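Local coordinates for protein lantibiotic dehydratase (Microbispora corallina, PDB 5EHK) that probably dehydrates serine and threonine residues of the NAI-107 precursor peptide, using glutamate delivered by glutamyl-tRNA, at residues P399-R404 / P494-N499; A488-A493 / G659-E664; L393-P398 / I479-I484; A556-H561 / S587-R592; L617-L622 / G628-P633. All coordinates share one frame; numbering follows the deposited sequence.

Interaction 1: P399-R404 / P494-N499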
# COMPACT_ATOMS: atom_id res chain seq x y z
N PRO A 399 5.14 17.82 7.84
CA PRO A 399 5.31 17.72 9.29
C PRO A 399 6.07 16.44 9.67
O PRO A 399 5.54 15.50 10.25
CB PRO A 399 3.87 17.68 9.80
CG PRO A 399 3.12 17.03 8.71
CD PRO A 399 3.77 17.47 7.42
N ARG A 400 7.34 16.46 9.34
CA ARG A 400 8.19 15.28 9.36
C ARG A 400 9.59 15.69 9.85
O ARG A 400 9.99 16.83 9.65
CB ARG A 400 8.25 14.75 7.91
CG ARG A 400 8.94 13.42 7.76
CD ARG A 400 9.41 13.19 6.34
NE ARG A 400 8.46 13.64 5.33
CZ ARG A 400 7.30 13.03 5.08
NH1 ARG A 400 6.96 11.96 5.78
NH2 ARG A 400 6.49 13.51 4.14
N ARG A 401 10.33 14.81 10.52
CA ARG A 401 11.76 15.06 10.76
C ARG A 401 12.62 14.06 9.98
O ARG A 401 12.37 12.86 9.98
CB ARG A 401 12.09 15.06 12.26
CG ARG A 401 11.78 16.40 12.95
CD ARG A 401 11.04 16.23 14.30
NE ARG A 401 9.79 15.50 14.09
CZ ARG A 401 8.74 16.00 13.44
NH1 ARG A 401 8.78 17.25 12.96
NH2 ARG A 401 7.63 15.27 13.26
N GLY A 402 13.64 14.56 9.29
CA GLY A 402 14.48 13.66 8.51
C GLY A 402 13.89 13.33 7.15
O GLY A 402 12.76 13.68 6.87
N MET A 403 14.67 12.68 6.30
CA MET A 403 14.18 12.15 5.04
C MET A 403 13.02 11.14 5.21
O MET A 403 12.98 10.36 6.17
CB MET A 403 15.32 11.44 4.31
CG MET A 403 16.47 12.31 3.93
SD MET A 403 16.08 13.36 2.51
CE MET A 403 16.45 12.23 1.17
N ARG A 404 12.10 11.15 4.24
CA ARG A 404 11.00 10.21 4.21
C ARG A 404 11.52 8.78 4.04
O ARG A 404 10.94 7.84 4.56
CB ARG A 404 10.03 10.55 3.09
CG ARG A 404 8.75 9.77 3.18
CD ARG A 404 7.79 10.06 2.04
NE ARG A 404 6.59 9.22 2.12
CZ ARG A 404 6.46 8.04 1.51
NH1 ARG A 404 7.46 7.55 0.78
NH2 ARG A 404 5.34 7.36 1.62
N PRO A 494 10.47 25.77 16.15
CA PRO A 494 11.85 26.26 15.96
C PRO A 494 12.95 25.23 16.29
O PRO A 494 14.03 25.31 15.72
CB PRO A 494 11.92 27.50 16.87
CG PRO A 494 10.78 27.33 17.83
CD PRO A 494 9.70 26.65 17.04
N ALA A 495 12.67 24.27 17.17
CA ALA A 495 13.63 23.22 17.48
C ALA A 495 13.93 22.31 16.29
O ALA A 495 14.90 21.57 16.31
CB ALA A 495 13.14 22.39 18.64
N ASP A 496 13.06 22.36 15.29
CA ASP A 496 13.17 21.48 14.12
C ASP A 496 13.90 22.15 12.96
O ASP A 496 14.01 21.58 11.87
CB ASP A 496 11.78 21.02 13.67
CG ASP A 496 11.09 20.13 14.69
OD1 ASP A 496 11.78 19.68 15.63
OD2 ASP A 496 9.87 19.86 14.53
N LEU A 497 14.37 23.36 13.19
CA LEU A 497 15.01 24.08 12.11
C LEU A 497 16.26 23.33 11.69
O LEU A 497 17.04 22.89 12.52
CB LEU A 497 15.35 25.51 12.53
CG LEU A 497 14.20 26.52 12.59
CD1 LEU A 497 14.67 27.73 13.35
CD2 LEU A 497 13.74 26.90 11.19
N PRO A 498 16.47 23.21 10.38
CA PRO A 498 17.64 22.49 9.89
C PRO A 498 18.90 23.30 10.09
O PRO A 498 18.80 24.53 10.26
CB PRO A 498 17.36 22.39 8.39
CG PRO A 498 16.57 23.63 8.10
CD PRO A 498 15.69 23.82 9.30
N ASN A 499 20.06 22.65 10.07
CA ASN A 499 21.35 23.34 10.14
C ASN A 499 21.58 24.29 8.97
O ASN A 499 21.94 25.44 9.17
CB ASN A 499 22.51 22.36 10.21
CG ASN A 499 22.37 21.36 11.34
OD1 ASN A 499 21.94 21.69 12.45
ND2 ASN A 499 22.77 20.12 11.07
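The contact between R401 and D496 is a worked example of how a single ion pair can link two irregular loops. The backbones themselves keep their distance, the CA atoms of R401 and D496 being 7.4 Å apart. Along 399-404, P399 comes first; it turns its ring away from D496 and rests on Y489. R400 likewise leads away from the other loop. R401 is the residue that reaches across. Its CG is anti to its own carbonyl carbon (chi1 -82°), and two further bends, at chi2 and chi3, bring CD alongside the carboxylate, 3.8 Å from both OD1 and OD2 of D496. From there the guanidinium folds back so that R401 NH1 lies 3.2 Å from D496 OD2. The salt bridge is real but the hydrogen bond within it is weak, with an N-H...O angle of 128°, and the two flat groups are turned 33° against each other. Then comes G402, whose backbone pairs with Q660, and with M403 and R404 the loop runs on toward helix 407-417. On the other side, D496 ends a short 3-10 turn. Its OD1 forms a salt bridge with R799, while R401 NE has a long, weak ion pair with E618. The chemistry therefore implies a carboxylate shared between two arginines, one at each oxygen, with R799 the stronger partner; R401 probably adds mainly electrostatic attraction at a partly exposed site.

Interaction 2: A488-A493 / G659-E664; sequences AYDEAA and GQRLWE
A492 and R661 mark the closest backbone approach of two irregular loops, yet their CA atoms stay 8.4 Å apart, so the gap is spanned by side chains. R661 does the spanning: its first torsion (chi1 175°) sets CG opposite the backbone N, and the chain runs extended from CG to NE, delivering the guanidinium to 488-493. There R661 NH1 donates to D490 OD1 over 2.8 Å in a nearly straight bond (165°), meeting the syn lone pair of that oxygen, which lies close to the guanidinium plane. A second, weak bond joins R661 NH2 to the same OD1 at 3.4 Å, so one oxygen receives both donors. The two groups are not coplanar; carboxylate and guanidinium are twisted 38° apart. CB of A492 sits over one face, 3.5 Å from NH1 of R661. A water in the guanidinium plane takes a further bond from R661 NH1, at 3.1 Å, and another from A493 N, at 3.0 Å. R661 NH2 has its main partner in the carbonyl O of S397; together with D490 this would hold the rotation of the group. Helix 380-395 lies beside both loops: its W394 touches A492 and donates through NE1 to R661 O, while W663, farther along, packs on strand 500-508.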
# COMPACT_ATOMS: atom_id res chain seq x y z
N ALA A 488 -0.46 25.35 5.96
CA ALA A 488 0.50 24.72 6.87
C ALA A 488 -0.10 23.45 7.44
O ALA A 488 -1.19 23.49 8.00
CB ALA A 488 0.90 25.70 7.99
N TYR A 489 0.62 22.34 7.34
CA TYR A 489 0.15 21.09 7.92
C TYR A 489 0.15 21.21 9.43
O TYR A 489 -0.55 20.49 10.12
CB TYR A 489 1.05 19.91 7.52
CG TYR A 489 1.05 19.58 6.04
CD1 TYR A 489 0.05 18.79 5.48
CD2 TYR A 489 2.08 20.02 5.21
CE1 TYR A 489 0.05 18.47 4.12
CE2 TYR A 489 2.10 19.70 3.85
CZ TYR A 489 1.08 18.93 3.32
OH TYR A 489 1.08 18.61 1.98
N ASP A 490 0.98 22.12 9.94
CA ASP A 490 0.99 22.43 11.36
C ASP A 490 1.87 23.63 11.62
O ASP A 490 2.45 24.21 10.69
CB ASP A 490 1.44 21.23 12.21
CG ASP A 490 2.93 20.93 12.07
OD1 ASP A 490 3.60 21.43 11.14
OD2 ASP A 490 3.44 20.17 12.93
N GLU A 491 1.98 23.99 12.90
CA GLU A 491 2.87 25.06 13.32
C GLU A 491 4.29 24.51 13.48
O GLU A 491 4.59 23.77 14.42
CB GLU A 491 2.37 25.72 14.62
CG GLU A 491 1.90 27.16 14.44
CD GLU A 491 2.52 28.12 15.46
OE1 GLU A 491 2.03 28.18 16.61
OE2 GLU A 491 3.49 28.83 15.10
N ALA A 492 5.15 24.87 12.53
CA ALA A 492 6.52 24.36 12.52
C ALA A 492 7.36 24.86 13.71
O ALA A 492 7.59 26.05 13.87
CB ALA A 492 7.18 24.71 11.20
N ALA A 493 7.85 23.94 14.53
CA ALA A 493 8.58 24.27 15.74
C ALA A 493 10.02 24.70 15.47
O ALA A 493 10.74 24.06 14.70
CB ALA A 493 8.58 23.07 16.67
N GLY A 659 16.22 14.34 12.58
CA GLY A 659 15.89 15.32 13.59
C GLY A 659 15.72 16.72 13.03
O GLY A 659 15.43 17.65 13.77
N GLN A 660 15.90 16.88 11.73
CA GLN A 660 15.69 18.18 11.12
C GLN A 660 14.48 18.19 10.17
O GLN A 660 14.36 17.35 9.27
CB GLN A 660 16.93 18.56 10.32
CG GLN A 660 18.24 18.42 11.07
CD GLN A 660 19.40 18.90 10.22
OE1 GLN A 660 19.40 20.03 9.78
NE2 GLN A 660 20.32 18.01 9.88
N ARG A 661 13.58 19.16 10.36
CA ARG A 661 12.50 19.35 9.40
C ARG A 661 12.98 20.00 8.09
O ARG A 661 13.53 21.09 8.10
CB ARG A 661 11.37 20.15 10.04
CG ARG A 661 10.26 20.50 9.09
CD ARG A 661 9.05 21.00 9.84
NE ARG A 661 7.90 21.11 8.95
CZ ARG A 661 6.64 21.29 9.37
NH1 ARG A 661 6.35 21.38 10.67
NH2 ARG A 661 5.68 21.38 8.46
N LEU A 662 12.80 19.31 6.96
CA LEU A 662 13.48 19.68 5.73
C LEU A 662 12.60 20.39 4.72
O LEU A 662 11.60 19.84 4.30
CB LEU A 662 14.04 18.43 5.07
CG LEU A 662 14.92 17.48 5.88
CD1 LEU A 662 15.18 16.28 4.99
CD2 LEU A 662 16.21 18.14 6.25
N TRP A 663 13.01 21.58 4.29
CA TRP A 663 12.25 22.37 3.34
C TRP A 663 12.13 21.61 2.00
O TRP A 663 12.97 20.77 1.67
CB TRP A 663 12.94 23.72 3.14
CG TRP A 663 14.10 23.58 2.23
CD1 TRP A 663 15.34 23.11 2.55
CD2 TRP A 663 14.10 23.82 0.82
NE1 TRP A 663 16.13 23.06 1.42
CE2 TRP A 663 15.39 23.49 0.34
CE3 TRP A 663 13.14 24.28 -0.09
CZ2 TRP A 663 15.75 23.61 -1.00
CZ3 TRP A 663 13.49 24.40 -1.42
CH2 TRP A 663 14.79 24.07 -1.87
N GLU A 664 11.08 21.90 1.22
CA GLU A 664 10.95 21.34 -0.13
C GLU A 664 10.43 22.42 -1.02
O GLU A 664 9.83 23.38 -0.54
CB GLU A 664 9.93 20.22 -0.15
CG GLU A 664 10.13 19.10 0.82
CD GLU A 664 9.20 17.94 0.54
OE1 GLU A 664 8.17 18.15 -0.14
OE2 GLU A 664 9.49 16.82 1.01
O HOH W 1 7.90 21.23 13.30

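Interaction 3: L393-P398 / I479-I484; sequences LWRLSP and IDEETI
R395 NH2 and E481 OE2 meet at 2.9 Å, one half of a bidentate, end-on salt bridge whose other half, R395 NH1 to E481 OE1, is also 2.9 Å long. The arginine presents its end, one nitrogen to each oxygen, and both oxygens are approached from the syn side. The planes of the guanidinium and carboxylate differ by just 4°, although each oxygen is tilted somewhat from the guanidinium plane, so the two groups lie nearly parallel but slightly stepped. A bend at chi2 (69°) turns the carboxylate of E481 toward the arginine, whose own chain bends at chi3. Near the rim of one guanidinium face lies CG2 of I484, 3.4 Å from R395 NH1, a single methyl that covers part of that face. The same methyl meets L396 CD2 at 4.1 Å, the two side chains crossing at about a right angle. Both backbones are shaped by local bonds: S397 gives both OG and N to W394 O just past the end of its helix, and D480 with T483 makes a capping box, with weak bonds, at the start of helix 481-487. The contact therefore brings the last turn of helix 380-395 against the first turn of helix 481-487, and behind them I484 rests on Y682 of strand 676-682, while L393 and I479 both reach L687 of strand 685-693.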
# COMPACT_ATOMS: atom_id res chain seq x y z
N LEU A 393 8.90 28.58 2.68
CA LEU A 393 9.06 27.19 2.25
C LEU A 393 9.22 26.26 3.44
O LEU A 393 8.75 25.13 3.41
CB LEU A 393 10.26 27.04 1.33
CG LEU A 393 10.03 27.60 -0.07
CD1 LEU A 393 11.21 27.22 -0.95
CD2 LEU A 393 8.71 27.15 -0.67
N TRP A 394 9.91 26.71 4.47
CA TRP A 394 10.07 25.84 5.62
C TRP A 394 8.76 25.68 6.34
O TRP A 394 8.39 24.57 6.70
CB TRP A 394 11.16 26.36 6.57
CG TRP A 394 11.40 25.45 7.74
CD1 TRP A 394 12.04 24.25 7.73
CD2 TRP A 394 11.02 25.68 9.10
NE1 TRP A 394 12.07 23.72 9.00
CE2 TRP A 394 11.45 24.58 9.86
CE3 TRP A 394 10.35 26.72 9.75
CZ2 TRP A 394 11.24 24.50 11.22
CZ3 TRP A 394 10.14 26.63 11.10
CH2 TRP A 394 10.58 25.53 11.82
N ARG A 395 8.01 26.76 6.53
CA ARG A 395 6.79 26.65 7.31
C ARG A 395 5.77 25.77 6.60
O ARG A 395 4.91 25.17 7.25
CB ARG A 395 6.19 28.03 7.62
CG ARG A 395 7.02 28.92 8.52
CD ARG A 395 6.41 30.33 8.57
NE ARG A 395 5.08 30.34 9.18
CZ ARG A 395 4.14 31.23 8.88
NH1 ARG A 395 4.38 32.18 7.97
NH2 ARG A 395 2.96 31.18 9.49
N LEU A 396 5.89 25.72 5.27
CA LEU A 396 4.99 25.01 4.36
C LEU A 396 5.40 23.57 4.08
O LEU A 396 4.76 22.86 3.30
CB LEU A 396 4.96 25.75 3.02
CG LEU A 396 4.25 27.10 3.03
CD1 LEU A 396 4.27 27.72 1.64
CD2 LEU A 396 2.83 26.96 3.56
N SER A 397 6.49 23.16 4.69
CA SER A 397 7.07 21.84 4.49
C SER A 397 6.26 20.75 5.21
O SER A 397 5.42 21.06 6.07
CB SER A 397 8.53 21.86 4.97
OG SER A 397 8.58 22.04 6.38
N PRO A 398 6.45 19.48 4.82
CA PRO A 398 5.79 18.35 5.51
C PRO A 398 6.12 18.24 7.02
O PRO A 398 7.24 18.51 7.44
CB PRO A 398 6.33 17.13 4.77
CG PRO A 398 6.79 17.66 3.39
CD PRO A 398 7.25 19.05 3.65
N ILE A 479 0.18 35.48 -2.39
CA ILE A 479 -0.13 34.90 -1.09
C ILE A 479 0.48 35.72 0.04
O ILE A 479 1.58 36.26 -0.08
CB ILE A 479 0.30 33.41 -0.99
CG1 ILE A 479 1.83 33.27 -1.03
CG2 ILE A 479 -0.31 32.61 -2.13
CD1 ILE A 479 2.33 31.84 -0.84
N ASP A 480 -0.26 35.83 1.12
CA ASP A 480 0.20 36.52 2.30
C ASP A 480 0.10 35.60 3.51
O ASP A 480 -0.23 34.42 3.36
CB ASP A 480 -0.63 37.79 2.50
CG ASP A 480 -2.13 37.51 2.49
OD1 ASP A 480 -2.56 36.50 3.10
OD2 ASP A 480 -2.86 38.25 1.81
N GLU A 481 0.35 36.13 4.69
CA GLU A 481 0.33 35.34 5.91
C GLU A 481 -0.97 34.55 6.13
O GLU A 481 -0.93 33.45 6.68
CB GLU A 481 0.62 36.23 7.12
CG GLU A 481 0.52 35.51 8.45
CD GLU A 481 1.64 34.49 8.68
OE1 GLU A 481 2.70 34.56 7.99
OE2 GLU A 481 1.44 33.62 9.55
N GLU A 482 -2.10 35.08 5.66
CA GLU A 482 -3.38 34.36 5.79
C GLU A 482 -3.42 33.16 4.86
O GLU A 482 -4.07 32.15 5.15
CB GLU A 482 -4.60 35.27 5.53
CG GLU A 482 -5.01 36.20 6.69
CD GLU A 482 -4.12 37.44 6.89
OE1 GLU A 482 -3.09 37.61 6.19
OE2 GLU A 482 -4.46 38.26 7.77
N THR A 483 -2.73 33.26 3.74
CA THR A 483 -2.68 32.13 2.83
C THR A 483 -1.80 31.04 3.43
O THR A 483 -2.14 29.86 3.35
CB THR A 483 -2.16 32.51 1.44
OG1 THR A 483 -2.84 33.67 0.95
CG2 THR A 483 -2.36 31.37 0.46
N ILE A 484 -0.68 31.44 4.03
CA ILE A 484 0.28 30.48 4.59
C ILE A 484 -0.30 29.75 5.78
O ILE A 484 -0.13 28.54 5.92
CB ILE A 484 1.58 31.19 5.01
CG1 ILE A 484 2.37 31.62 3.78
CG2 ILE A 484 2.44 30.28 5.90
CD1 ILE A 484 3.59 32.40 4.12

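Interaction 4: A556-H561 / S587-R592; sequences AGRPLH and SYSGRR
R558 points the edge of its guanidinium at S589, and the hydroxyl lies almost in the plane of that group. The bond from R558 NE to S589 OG, donated at this edge, is 3.1 Å long and nearly straight at 170°. The first torsion puts CG of R558 between the backbone N and the carbonyl carbon (chi1 75°), after which the chain runs extended to NE. One face of the guanidinium carries CD2 of L560, 3.6 Å above the plane and toward the rim, so a neighbour in its own segment lies along the group. Its NH2 has a stronger partner, the carbonyl O of V632. Beside this, the backbones touch directly: CA of A556 lies 3.3 Å from Y588 O in a CH...O contact. The ring of Y588 leads away from A556 and lies on A552 and Q555 of helix 545-556. The result is a helix-to-strand connection laid across a mixed sheet, where one arginine spans the intervening strand 566-572, linking the residues leading into strand 591-595 with strand 629-634.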
# COMPACT_ATOMS: atom_id res chain seq x y z
N ALA A 556 33.73 25.11 8.40
CA ALA A 556 34.59 24.72 9.51
C ALA A 556 33.87 24.88 10.84
O ALA A 556 34.16 24.18 11.81
CB ALA A 556 35.87 25.54 9.51
N GLY A 557 32.94 25.83 10.88
CA GLY A 557 32.15 26.07 12.06
C GLY A 557 30.67 25.90 11.82
O GLY A 557 29.87 26.61 12.42
N ARG A 558 30.29 24.98 10.94
CA ARG A 558 28.89 24.75 10.60
C ARG A 558 28.01 24.46 11.82
O ARG A 558 28.48 23.96 12.83
CB ARG A 558 28.74 23.66 9.51
CG ARG A 558 28.93 22.17 9.90
CD ARG A 558 29.10 21.35 8.59
NE ARG A 558 29.31 19.93 8.80
CZ ARG A 558 28.32 19.07 9.08
NH1 ARG A 558 27.07 19.51 9.19
NH2 ARG A 558 28.58 17.79 9.29
N PRO A 559 26.75 24.86 11.76
CA PRO A 559 25.87 24.55 12.90
C PRO A 559 25.47 23.07 12.92
O PRO A 559 25.35 22.46 11.87
CB PRO A 559 24.66 25.44 12.67
CG PRO A 559 24.70 25.82 11.21
CD PRO A 559 26.12 25.78 10.79
N LEU A 560 25.33 22.52 14.13
CA LEU A 560 24.86 21.15 14.33
C LEU A 560 23.58 21.16 15.17
O LEU A 560 23.32 22.12 15.91
CB LEU A 560 25.94 20.34 15.02
CG LEU A 560 27.27 20.39 14.26
CD1 LEU A 560 28.32 19.56 14.96
CD2 LEU A 560 27.10 19.92 12.79
N HIS A 561 22.79 20.10 15.10
CA HIS A 561 21.47 20.10 15.76
C HIS A 561 21.40 19.15 16.95
O HIS A 561 20.41 19.12 17.67
CB HIS A 561 20.38 19.76 14.75
CG HIS A 561 20.58 18.44 14.09
ND1 HIS A 561 21.70 18.15 13.34
CD2 HIS A 561 19.83 17.32 14.10
CE1 HIS A 561 21.62 16.90 12.90
NE2 HIS A 561 20.49 16.38 13.34
N SER A 587 36.47 18.71 2.14
CA SER A 587 35.84 18.49 3.41
C SER A 587 36.41 19.49 4.40
O SER A 587 37.63 19.65 4.50
CB SER A 587 36.11 17.07 3.86
OG SER A 587 35.96 16.92 5.25
N TYR A 588 35.52 20.19 5.12
CA TYR A 588 35.91 21.26 6.03
C TYR A 588 35.43 21.03 7.45
O TYR A 588 35.70 21.83 8.34
CB TYR A 588 35.39 22.62 5.55
CG TYR A 588 36.00 23.10 4.25
CD1 TYR A 588 37.39 23.22 4.11
CD2 TYR A 588 35.19 23.45 3.18
CE1 TYR A 588 37.96 23.65 2.91
CE2 TYR A 588 35.74 23.90 1.98
CZ TYR A 588 37.13 24.01 1.85
OH TYR A 588 37.68 24.46 0.66
N SER A 589 34.66 19.97 7.67
CA SER A 589 34.36 19.59 9.03
C SER A 589 35.69 19.07 9.59
O SER A 589 36.66 18.86 8.83
CB SER A 589 33.27 18.51 9.05
OG SER A 589 32.17 18.90 8.22
N GLY A 590 35.78 18.83 10.88
CA GLY A 590 36.99 18.19 11.36
C GLY A 590 37.36 16.81 10.79
O GLY A 590 38.50 16.36 10.92
N ARG A 591 36.37 16.12 10.21
CA ARG A 591 36.49 14.69 9.93
C ARG A 591 35.96 14.28 8.56
O ARG A 591 35.06 14.92 7.99
CB ARG A 591 35.69 13.89 10.95
CG ARG A 591 36.06 14.17 12.39
CD ARG A 591 37.35 13.48 12.76
NE ARG A 591 37.68 13.74 14.15
CZ ARG A 591 38.43 14.75 14.55
NH1 ARG A 591 38.94 15.57 13.62
NH2 ARG A 591 38.69 14.95 15.85
N ARG A 592 36.51 13.17 8.07
CA ARG A 592 36.01 12.58 6.85
C ARG A 592 35.77 11.09 7.01
O ARG A 592 36.58 10.38 7.64
CB ARG A 592 36.97 12.85 5.70
CG ARG A 592 36.86 11.90 4.54
CD ARG A 592 37.76 12.35 3.42
NE ARG A 592 38.05 11.24 2.53
CZ ARG A 592 38.08 11.31 1.21
NH1 ARG A 592 37.80 12.45 0.58
NH2 ARG A 592 38.36 10.23 0.51

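Interaction 5: L617-L622 / G628-P633; sequences LERLCL and GREVVP
L622 packs closely against V631 and P633, and this is the tight half of the contact. With CG anti to the backbone N (chi1 -169°), L622 turns CD2 over the proline, 3.5 Å from P633 CG, and brings the same methyl to 3.7 Å from V631 CB. Backbone atoms close up here too: V631 N donates to L622 O at 3.1 Å, and CA of E630 approaches that oxygen at 3.2 Å in a CH...O contact. The other half is polar and holds a water, though it too is buried. This water gives one bond to V631 O at 3.2 Å and another to E630 OE1 while accepting a weak one from L622 N. Beyond it, E630 and R619 come from opposite directions and form a salt bridge, the carboxylate at the edge of the guanidinium; the refined NH2 to OE2 separation is too short to be relied on. CB of C621 lies against the same carboxylate, and E630 OE2 also accepts from H802 N. The short strand segments cross at 93°, a sign of how strongly the beta hairpin of 620-624 and 629-634 is twisted or bent here. Midway along it, the water stands in for the second bond of a hydrogen-bonded antiparallel pair, within a mixed sheet.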
# COMPACT_ATOMS: atom_id res chain seq x y z
N LEU A 617 12.24 7.67 20.25
CA LEU A 617 10.91 7.68 19.65
C LEU A 617 10.81 8.52 18.39
O LEU A 617 9.99 8.23 17.52
CB LEU A 617 9.84 8.08 20.65
CG LEU A 617 9.57 6.96 21.65
CD1 LEU A 617 10.47 7.08 22.87
CD2 LEU A 617 8.12 6.94 22.06
N GLU A 618 11.69 9.51 18.26
CA GLU A 618 11.60 10.47 17.17
C GLU A 618 12.55 10.24 15.98
O GLU A 618 12.13 10.40 14.83
CB GLU A 618 11.83 11.87 17.74
CG GLU A 618 12.50 12.86 16.78
CD GLU A 618 12.67 14.24 17.42
OE1 GLU A 618 11.72 15.06 17.32
OE2 GLU A 618 13.74 14.48 18.04
N ARG A 619 13.79 9.84 16.23
CA ARG A 619 14.82 9.79 15.19
C ARG A 619 15.75 8.59 15.33
O ARG A 619 15.87 8.00 16.41
CB ARG A 619 15.66 11.08 15.22
CG ARG A 619 16.06 11.45 16.64
CD ARG A 619 16.78 12.78 16.75
NE ARG A 619 18.20 12.57 16.98
CZ ARG A 619 18.80 12.69 18.16
NH1 ARG A 619 18.10 13.04 19.23
NH2 ARG A 619 20.10 12.47 18.26
N LEU A 620 16.40 8.22 14.23
CA LEU A 620 17.57 7.37 14.28
C LEU A 620 18.72 8.29 14.57
O LEU A 620 18.61 9.48 14.36
CB LEU A 620 17.80 6.74 12.92
CG LEU A 620 16.85 5.60 12.57
CD1 LEU A 620 17.02 5.22 11.09
CD2 LEU A 620 17.16 4.45 13.49
N CYS A 621 19.83 7.76 15.04
CA CYS A 621 21.02 8.62 15.19
C CYS A 621 22.35 7.91 15.13
O CYS A 621 22.51 6.82 15.67
CB CYS A 621 20.96 9.43 16.47
SG CYS A 621 20.54 8.42 17.82
N LEU A 622 23.29 8.57 14.46
CA LEU A 622 24.64 8.05 14.27
C LEU A 622 25.49 8.27 15.53
O LEU A 622 25.46 9.35 16.11
CB LEU A 622 25.28 8.78 13.11
CG LEU A 622 26.57 8.18 12.61
CD1 LEU A 622 26.30 6.74 12.18
CD2 LEU A 622 26.97 9.02 11.46
N GLY A 628 31.01 7.68 22.58
CA GLY A 628 29.67 8.03 23.02
C GLY A 628 29.25 9.45 22.66
O GLY A 628 28.61 10.16 23.45
N ARG A 629 29.61 9.87 21.46
CA ARG A 629 29.15 11.13 20.92
C ARG A 629 28.41 10.89 19.59
O ARG A 629 28.69 9.94 18.86
CB ARG A 629 30.33 12.07 20.72
CG ARG A 629 31.16 12.28 21.98
CD ARG A 629 32.38 13.18 21.71
NE ARG A 629 32.04 14.48 21.14
CZ ARG A 629 32.92 15.27 20.52
NH1 ARG A 629 34.18 14.90 20.37
NH2 ARG A 629 32.53 16.44 20.02
N GLU A 630 27.43 11.72 19.28
CA GLU A 630 26.79 11.59 17.98
C GLU A 630 27.69 12.11 16.88
O GLU A 630 28.66 12.82 17.11
CB GLU A 630 25.42 12.26 17.97
CG GLU A 630 24.42 11.51 18.87
CD GLU A 630 22.98 11.65 18.43
OE1 GLU A 630 22.73 11.91 17.22
OE2 GLU A 630 22.08 11.50 19.29
N VAL A 631 27.39 11.71 15.66
CA VAL A 631 28.12 12.19 14.52
C VAL A 631 27.05 12.74 13.64
O VAL A 631 25.98 12.16 13.54
CB VAL A 631 28.91 11.07 13.83
CG1 VAL A 631 29.49 11.55 12.49
CG2 VAL A 631 30.01 10.56 14.76
N VAL A 632 27.30 13.91 13.08
CA VAL A 632 26.39 14.49 12.11
C VAL A 632 27.11 14.64 10.79
O VAL A 632 27.77 15.64 10.51
CB VAL A 632 25.85 15.82 12.60
CG1 VAL A 632 24.94 16.45 11.55
CG2 VAL A 632 25.14 15.61 13.93
N PRO A 633 26.97 13.61 9.94
CA PRO A 633 27.66 13.66 8.64
C PRO A 633 26.97 14.60 7.67
O PRO A 633 25.75 14.77 7.72
CB PRO A 633 27.59 12.22 8.13
CG PRO A 633 26.61 11.53 8.98
CD PRO A 633 26.39 12.30 10.23
O HOH W 2 23.02 11.90 14.76

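Read from the N terminus, the first loop to close is that of interaction 3, where the end of helix 380-395 meets the start of helix 481-487. Interaction 1 opens just after 393-398 and closes at 494-499, beyond 479-484, so these two cross. Interaction 2 opens at 488-493, before 494-499 is reached, and therefore crosses interaction 1 while following interaction 3 in series. Its long loop, closed at 659-664, contains interactions 4 and 5, which come one after the other and reach the same mixed sheet. The loops of interactions 1 and 2 run between that sheet and the two-helix junction of interaction 3, tying both together within the N-terminal dehydratase region.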